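Local atomic coordinates of uncharacterized protein (Pyrococcus horikoshii, PDB entry 2CYJ), a protein that is of unknown function but belongs to the DUF498 (Mth938-like) family of small alpha/beta proteins. Residues A[4-8]-A[9-13]; A[82-86]-A[87-91]. All coordinates share one frame; numbering follows the deposited sequence.

Contact 1: residues A[4-8]-A[9-13]; sequences EEVRF and GLVKI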
ATOM      1  N   GLU A   4      -8.524  -0.250 -13.064  1.00  6.94           N
ATOM      2  CA  GLU A   4      -8.625  -0.216 -14.520  1.00  8.92           C
ATOM      3  C   GLU A   4      -7.314  -0.201 -15.298  1.00  9.68           C
ATOM      4  O   GLU A   4      -7.239  -0.765 -16.390  1.00 13.02           O
ATOM      5  CB  GLU A   4      -9.452   0.994 -14.970  1.00 11.03           C
ATOM      6  CG  GLU A   4     -10.944   0.982 -14.609  1.00 12.69           C
ATOM      7  CD  GLU A   4     -11.244   1.553 -13.226  1.00 14.39           C
ATOM      8  OE1 GLU A   4     -10.489   2.437 -12.759  1.00  8.94           O
ATOM      9  OE2 GLU A   4     -12.251   1.130 -12.615  1.00 13.33           O
ATOM     10  N   GLU A   5      -6.296   0.465 -14.760  1.00  6.56           N
ATOM     11  CA  GLU A   5      -5.001   0.567 -15.435  1.00  9.58           C
ATOM     12  C   GLU A   5      -3.883   0.637 -14.406  1.00  8.05           C
ATOM     13  O   GLU A   5      -4.040   1.252 -13.367  1.00  7.69           O
ATOM     14  CB  GLU A   5      -4.900   1.861 -16.263  1.00 13.19           C
ATOM     15  CG  GLU A   5      -5.623   1.873 -17.595  1.00 22.20           C
ATOM     16  CD  GLU A   5      -5.238   0.693 -18.471  1.00 28.51           C
ATOM     17  OE1 GLU A   5      -4.034   0.430 -18.632  1.00 34.08           O
ATOM     18  OE2 GLU A   5      -6.161   0.043 -19.007  1.00 38.87           O
ATOM     19  N   VAL A   6      -2.750   0.006 -14.735  1.00  5.81           N
ATOM     20  CA  VAL A   6      -1.596   0.023 -13.851  1.00  6.06           C
ATOM     21  C   VAL A   6      -0.347   0.155 -14.708  1.00  6.39           C
ATOM     22  O   VAL A   6      -0.093  -0.674 -15.577  1.00  7.06           O
ATOM     23  CB  VAL A   6      -1.506  -1.271 -13.006  1.00  4.05           C
ATOM     24  CG1 VAL A   6      -0.297  -1.219 -12.090  1.00  5.89           C
ATOM     25  CG2 VAL A   6      -2.773  -1.418 -12.167  1.00  4.82           C
ATOM     26  N   ARG A   7       0.414   1.217 -14.481  1.00  7.16           N
ATOM     27  CA  ARG A   7       1.654   1.417 -15.212  1.00  6.45           C
ATOM     28  C   ARG A   7       2.595   2.185 -14.305  1.00  4.89           C
ATOM     29  O   ARG A   7       2.185   2.698 -13.265  1.00  6.14           O
ATOM     30  CB  ARG A   7       1.406   2.189 -16.514  1.00 11.08           C
ATOM     31  CG  ARG A   7       1.219   3.680 -16.354  1.00 10.87           C
ATOM     32  CD  ARG A   7       0.797   4.309 -17.676  1.00 12.41           C
ATOM     33  NE  ARG A   7      -0.560   3.910 -18.039  1.00 12.41           N
ATOM     34  CZ  ARG A   7      -0.882   3.214 -19.128  1.00 12.05           C
ATOM     35  NH1 ARG A   7       0.054   2.823 -19.987  1.00 16.96           N
ATOM     36  NH2 ARG A   7      -2.152   2.899 -19.351  1.00 19.69           N
ATOM     37  N   PHE A   8       3.864   2.238 -14.678  1.00  5.36           N
ATOM     38  CA  PHE A   8       4.836   2.958 -13.880  1.00  5.05           C
ATOM     39  C   PHE A   8       4.394   4.409 -13.705  1.00  6.06           C
ATOM     40  O   PHE A   8       4.144   5.112 -14.687  1.00  5.00           O
ATOM     41  CB  PHE A   8       6.209   2.885 -14.562  1.00  6.39           C
ATOM     42  CG  PHE A   8       7.319   3.499 -13.761  1.00  5.25           C
ATOM     43  CD1 PHE A   8       7.644   4.844 -13.906  1.00  5.67           C
ATOM     44  CD2 PHE A   8       8.032   2.732 -12.849  1.00  9.20           C
ATOM     45  CE1 PHE A   8       8.667   5.415 -13.146  1.00  7.08           C
ATOM     46  CE2 PHE A   8       9.057   3.292 -12.085  1.00  6.46           C
ATOM     47  CZ  PHE A   8       9.375   4.636 -12.235  1.00  4.15           C
ATOM     48  N   GLY A   9       4.283   4.834 -12.445  1.00  4.74           N
ATOM     49  CA  GLY A   9       3.897   6.195 -12.116  1.00  5.61           C
ATOM     50  C   GLY A   9       2.431   6.570 -12.232  1.00  4.37           C
ATOM     51  O   GLY A   9       2.069   7.712 -11.942  1.00  4.24           O
ATOM     52  N   LEU A  10       1.574   5.627 -12.610  1.00  5.57           N
ATOM     53  CA  LEU A  10       0.173   5.970 -12.795  1.00  4.55           C
ATOM     54  C   LEU A  10      -0.777   4.791 -12.697  1.00  5.63           C
ATOM     55  O   LEU A  10      -0.650   3.819 -13.447  1.00  6.61           O
ATOM     56  CB  LEU A  10      -0.001   6.623 -14.175  1.00  3.99           C
ATOM     57  CG  LEU A  10      -1.353   7.265 -14.498  1.00  4.22           C
ATOM     58  CD1 LEU A  10      -1.493   8.583 -13.733  1.00  8.75           C
ATOM     59  CD2 LEU A  10      -1.463   7.513 -15.995  1.00  5.87           C
ATOM     60  N   VAL A  11      -1.727   4.871 -11.773  1.00  4.09           N
ATOM     61  CA  VAL A  11      -2.724   3.817 -11.656  1.00  3.51           C
ATOM     62  C   VAL A  11      -4.117   4.433 -11.749  1.00  5.71           C
ATOM     63  O   VAL A  11      -4.341   5.545 -11.266  1.00  6.26           O
ATOM     64  CB  VAL A  11      -2.592   3.019 -10.333  1.00  5.10           C
ATOM     65  CG1 VAL A  11      -1.223   2.341 -10.284  1.00  5.26           C
ATOM     66  CG2 VAL A  11      -2.814   3.926  -9.133  1.00  6.12           C
ATOM     67  N   LYS A  12      -5.036   3.730 -12.412  1.00  4.87           N
ATOM     68  CA  LYS A  12      -6.416   4.196 -12.559  1.00  4.40           C
ATOM     69  C   LYS A  12      -7.257   3.247 -11.720  1.00  4.43           C
ATOM     70  O   LYS A  12      -7.336   2.052 -12.013  1.00  5.34           O
ATOM     71  CB  LYS A  12      -6.874   4.154 -14.020  1.00  5.53           C
ATOM     72  CG  LYS A  12      -8.257   4.774 -14.235  1.00  7.94           C
ATOM     73  CD  LYS A  12      -8.669   4.711 -15.694  1.00  8.68           C
ATOM     74  CE  LYS A  12     -10.140   5.051 -15.872  1.00  9.85           C
ATOM     75  NZ  LYS A  12     -10.472   5.061 -17.328  1.00 12.65           N
ATOM     76  N   ILE A  13      -7.856   3.782 -10.662  1.00  4.20           N
ATOM     77  CA  ILE A  13      -8.660   2.996  -9.741  1.00  5.17           C
ATOM     78  C   ILE A  13      -9.949   3.763  -9.454  1.00  3.78           C
ATOM     79  O   ILE A  13      -9.911   4.974  -9.211  1.00  3.94           O
ATOM     80  CB  ILE A  13      -7.854   2.736  -8.443  1.00  5.49           C
ATOM     81  CG1 ILE A  13      -6.615   1.899  -8.785  1.00  6.73           C
ATOM     82  CG2 ILE A  13      -8.724   2.033  -7.407  1.00  8.07           C
ATOM     83  CD1 ILE A  13      -5.700   1.602  -7.603  1.00  9.90           C
TER
HETATM   84  O   HOH W   1      -2.480   3.758 -15.541  1.00 14.48           O

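Contact 2: residues A[82-86]-A[87-91]; sequences KLVED and KEVIE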
ATOM      1  N   LYS A  82       6.536  -5.445  12.666  1.00 10.67           N
ATOM      2  CA  LYS A  82       6.198  -5.781  14.047  1.00 14.85           C
ATOM      3  C   LYS A  82       4.831  -5.199  14.422  1.00 13.72           C
ATOM      4  O   LYS A  82       4.041  -5.825  15.131  1.00 14.48           O
ATOM      5  CB  LYS A  82       7.269  -5.226  14.990  1.00 17.32           C
ATOM      6  CG  LYS A  82       7.077  -5.590  16.457  1.00 21.62           C
ATOM      7  CD  LYS A  82       7.507  -7.018  16.737  1.00 29.59           C
ATOM      8  CE  LYS A  82       7.417  -7.330  18.224  1.00 31.25           C
ATOM      9  NZ  LYS A  82       7.892  -8.706  18.529  1.00 35.10           N
ATOM     10  N   LEU A  83       4.562  -3.996  13.936  1.00 10.35           N
ATOM     11  CA  LEU A  83       3.312  -3.305  14.210  1.00 12.85           C
ATOM     12  C   LEU A  83       2.103  -4.121  13.742  1.00 13.31           C
ATOM     13  O   LEU A  83       1.038  -4.071  14.362  1.00 15.99           O
ATOM     14  CB  LEU A  83       3.350  -1.934  13.526  1.00 13.79           C
ATOM     15  CG  LEU A  83       2.354  -0.850  13.927  1.00 19.63           C
ATOM     16  CD1 LEU A  83       2.352  -0.672  15.443  1.00 23.32           C
ATOM     17  CD2 LEU A  83       2.749   0.450  13.233  1.00 17.91           C
ATOM     18  N   VAL A  84       2.272  -4.883  12.663  1.00 12.16           N
ATOM     19  CA  VAL A  84       1.191  -5.704  12.116  1.00 11.87           C
ATOM     20  C   VAL A  84       1.530  -7.196  12.101  1.00 12.03           C
ATOM     21  O   VAL A  84       1.070  -7.944  11.240  1.00 10.96           O
ATOM     22  CB  VAL A  84       0.837  -5.248  10.678  1.00 10.66           C
ATOM     23  CG1 VAL A  84       0.204  -3.863  10.722  1.00 13.09           C
ATOM     24  CG2 VAL A  84       2.083  -5.221   9.815  1.00 10.86           C
ATOM     25  N   GLU A  85       2.319  -7.624  13.079  1.00 13.11           N
ATOM     26  CA  GLU A  85       2.733  -9.014  13.162  1.00 12.66           C
ATOM     27  C   GLU A  85       1.560  -9.983  13.370  1.00  7.74           C
ATOM     28  O   GLU A  85       1.689 -11.175  13.104  1.00 10.53           O
ATOM     29  CB  GLU A  85       3.783  -9.170  14.270  1.00 13.84           C
ATOM     30  CG  GLU A  85       3.253  -8.947  15.667  1.00 11.35           C
ATOM     31  CD  GLU A  85       4.327  -9.108  16.734  1.00 23.03           C
ATOM     32  OE1 GLU A  85       5.318  -9.820  16.478  1.00 28.38           O
ATOM     33  OE2 GLU A  85       4.165  -8.535  17.833  1.00 23.95           O
ATOM     34  N   ASP A  86       0.417  -9.472  13.817  1.00 10.42           N
ATOM     35  CA  ASP A  86      -0.762 -10.312  14.031  1.00 10.25           C
ATOM     36  C   ASP A  86      -1.654 -10.378  12.794  1.00 12.53           C
ATOM     37  O   ASP A  86      -2.722 -10.988  12.820  1.00 16.23           O
ATOM     38  CB  ASP A  86      -1.574  -9.792  15.228  1.00 10.64           C
ATOM     39  CG  ASP A  86      -2.088  -8.378  15.022  1.00 15.86           C
ATOM     40  OD1 ASP A  86      -1.401  -7.579  14.348  1.00 14.14           O
ATOM     41  OD2 ASP A  86      -3.172  -8.056  15.551  1.00 22.92           O
ATOM     42  N   LYS A  87      -1.204  -9.764  11.704  1.00 10.46           N
ATOM     43  CA  LYS A  87      -1.973  -9.738  10.466  1.00  9.30           C
ATOM     44  C   LYS A  87      -1.317 -10.547   9.346  1.00  8.29           C
ATOM     45  O   LYS A  87      -0.165 -10.974   9.459  1.00 10.91           O
ATOM     46  CB  LYS A  87      -2.129  -8.287   9.996  1.00  9.09           C
ATOM     47  CG  LYS A  87      -2.722  -7.335  11.024  1.00 10.84           C
ATOM     48  CD  LYS A  87      -4.113  -7.771  11.451  1.00 13.14           C
ATOM     49  CE  LYS A  87      -4.797  -6.706  12.298  1.00 13.92           C
ATOM     50  NZ  LYS A  87      -6.153  -7.144  12.726  1.00 17.34           N
ATOM     51  N   GLU A  88      -2.060 -10.763   8.267  1.00  8.18           N
ATOM     52  CA  GLU A  88      -1.529 -11.460   7.102  1.00  6.14           C
ATOM     53  C   GLU A  88      -0.861 -10.314   6.335  1.00  9.69           C
ATOM     54  O   GLU A  88      -1.511  -9.320   6.025  1.00  9.38           O
ATOM     55  CB  GLU A  88      -2.675 -12.094   6.308  1.00 10.36           C
ATOM     56  CG  GLU A  88      -2.270 -12.823   5.028  1.00 11.72           C
ATOM     57  CD  GLU A  88      -3.424 -13.594   4.412  1.00 10.96           C
ATOM     58  OE1 GLU A  88      -4.538 -13.569   4.981  1.00 15.89           O
ATOM     59  OE2 GLU A  88      -3.221 -14.226   3.356  1.00 15.11           O
ATOM     60  N   VAL A  89       0.438 -10.428   6.075  1.00  7.37           N
ATOM     61  CA  VAL A  89       1.169  -9.362   5.397  1.00  8.55           C
ATOM     62  C   VAL A  89       1.776  -9.828   4.086  1.00  8.69           C
ATOM     63  O   VAL A  89       2.548 -10.786   4.039  1.00  9.32           O
ATOM     64  CB  VAL A  89       2.266  -8.788   6.324  1.00  8.90           C
ATOM     65  CG1 VAL A  89       3.067  -7.708   5.604  1.00 10.50           C
ATOM     66  CG2 VAL A  89       1.615  -8.213   7.589  1.00 10.17           C
ATOM     67  N   ILE A  90       1.420  -9.123   3.023  1.00  5.94           N
ATOM     68  CA  ILE A  90       1.860  -9.454   1.680  1.00  6.58           C
ATOM     69  C   ILE A  90       2.618  -8.282   1.062  1.00  6.72           C
ATOM     70  O   ILE A  90       2.129  -7.150   1.060  1.00  7.91           O
ATOM     71  CB  ILE A  90       0.643  -9.741   0.792  1.00  5.55           C
ATOM     72  CG1 ILE A  90      -0.269 -10.771   1.461  1.00 11.72           C
ATOM     73  CG2 ILE A  90       1.103 -10.248  -0.584  1.00 10.12           C
ATOM     74  CD1 ILE A  90      -1.587 -10.967   0.732  1.00 10.78           C
ATOM     75  N   GLU A  91       3.808  -8.553   0.541  1.00  7.33           N
ATOM     76  CA  GLU A  91       4.611  -7.521  -0.104  1.00  5.03           C
ATOM     77  C   GLU A  91       5.022  -8.040  -1.473  1.00  4.95           C
ATOM     78  O   GLU A  91       5.790  -9.000  -1.565  1.00  8.36           O
ATOM     79  CB  GLU A  91       5.858  -7.213   0.723  1.00  8.16           C
ATOM     80  CG  GLU A  91       5.580  -6.608   2.082  1.00 11.27           C
ATOM     81  CD  GLU A  91       6.848  -6.114   2.747  1.00 17.45           C
ATOM     82  OE1 GLU A  91       7.254  -6.696   3.777  1.00 19.64           O
ATOM     83  OE2 GLU A  91       7.448  -5.144   2.237  1.00 16.37           O
TER
HETATM   84  O   HOH W   2       2.620 -10.753   9.866  1.00 11.63           O
HETATM   85  O   HOH W   3      -5.539  -8.885  15.021  1.00 27.39           O

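Contact 1: residues A[4-8]-A[9-13]
Strands 4-7 and 10-13 form a tight antiparallel beta hairpin at the surface of the protein, closed by a type II turn from Arg-7 to Leu-10, and the pair Arg-7 and Leu-10 illustrates how such a hairpin is shut. Arg-7 N donates to Leu-10 O at 3.0 Å, and Leu-10 N returns a nearly straight bond (169°) to Arg-7 O. Gly-9 takes the third position of the turn with phi at 77°, where a CB would collide with the carbonyl oxygen of Phe-8. At the far end a classic beta bulge sets Glu-4 and Glu-5 together opposite the single residue Lys-12: Lys-12 O takes Glu-4 N at 2.8 Å and Glu-5 N in a weak bond at 3.3 Å, while Lys-12 N reaches Glu-5 O at 2.8 Å.

The side chains sort by face. Glu-5, Arg-7, Leu-10 and Lys-12 share one. There the CG of Arg-7 lies alongside the CB of Leu-10 (3.9 Å), and the bend at chi3 (69°) turns the guanidinium back over the strand, where Arg-7 NH2 forms a salt bridge with Glu-5 OE1 at 3.2 Å. A water accepts from Arg-7 NE and donates to Leu-10 O, giving that carbonyl a second donor. The extended chain of Lys-12 passes Glu-4; Glu-4 OE1 lies 3.6 Å from Lys-12 CG and accepts a hydrogen bond from Gly-15 N.

On the other face Val-6 and Val-11 lie side by side, their CG1 methyls meeting at 4.1 Å, and both rest on Leu-98 of helix 94-104. Strand 10-13, central in its three-stranded sheet, is flanked on its other side by strand 16-18, where Val-11 and Ile-13 touch Phe-18.

Contact 2: residues A[82-86]-A[87-91]
Val-84 and Lys-87 close a type I beta turn through one backbone bond, Lys-87 N to Val-84 O at 2.9 Å. Beside this bond the CG2 methyls of Val-84 and Val-89 meet at 3.8 Å, their side chains crossing at about a right angle. A bend at chi2 (-60°) lays the Lys-87 chain along the Asp-86 carboxylate, with Lys-87 CG 3.6 Å from Asp-86 OD1. One water joins the two charged ends, 2.9 Å from Lys-87 NZ and 2.6 Å from Asp-86 OD2. On the helix side, Lys-82 NZ makes a long, weak salt bridge with Glu-85 OE1 (3.5 Å).

Farther out, Lys-87 NZ is held by the carbonyl oxygen of Phe-61 and forms a cation-pi contact with that residue's ring, while Val-84 packs on Leu-64 of strand 63-68. A leucine in place of Lys-87 would probably leave the bridging water and the Phe-61 carbonyl without their donor, the ring without its cation and Asp-86 without a nearby positive charge. Asp-86 OD2 and Lys-87 NZ stand 4.2 Å apart, beyond a salt bridge; the ammonium is probably stabilised by the water, the carbonyl and the ring, with Asp-86 nearby and Asp-60 in a long, weak ion pair.

In the fold
Both contacts lie at the surface, on opposite sides of the chain's centre with their own centres about 25 Å apart, and each shows a beta turn reversing or redirecting the chain. They hold different elements: contact 1 pairs two strands of the three-stranded antiparallel sheet, whereas contact 2 leads from helix 78-83 into strand 88-92, an outermost strand of the mixed five-stranded sheet. In contact 1 a direct arginine-glutamate salt bridge lies beside a run of strand bonds; in contact 2 a single backbone bond, accepted by buried Val-84, closes the turn, and water joins the neighbouring aspartate and lysine. The helix that follows strand 88-92 packs against the hairpin, so the chain after contact 2 returns to contact 1.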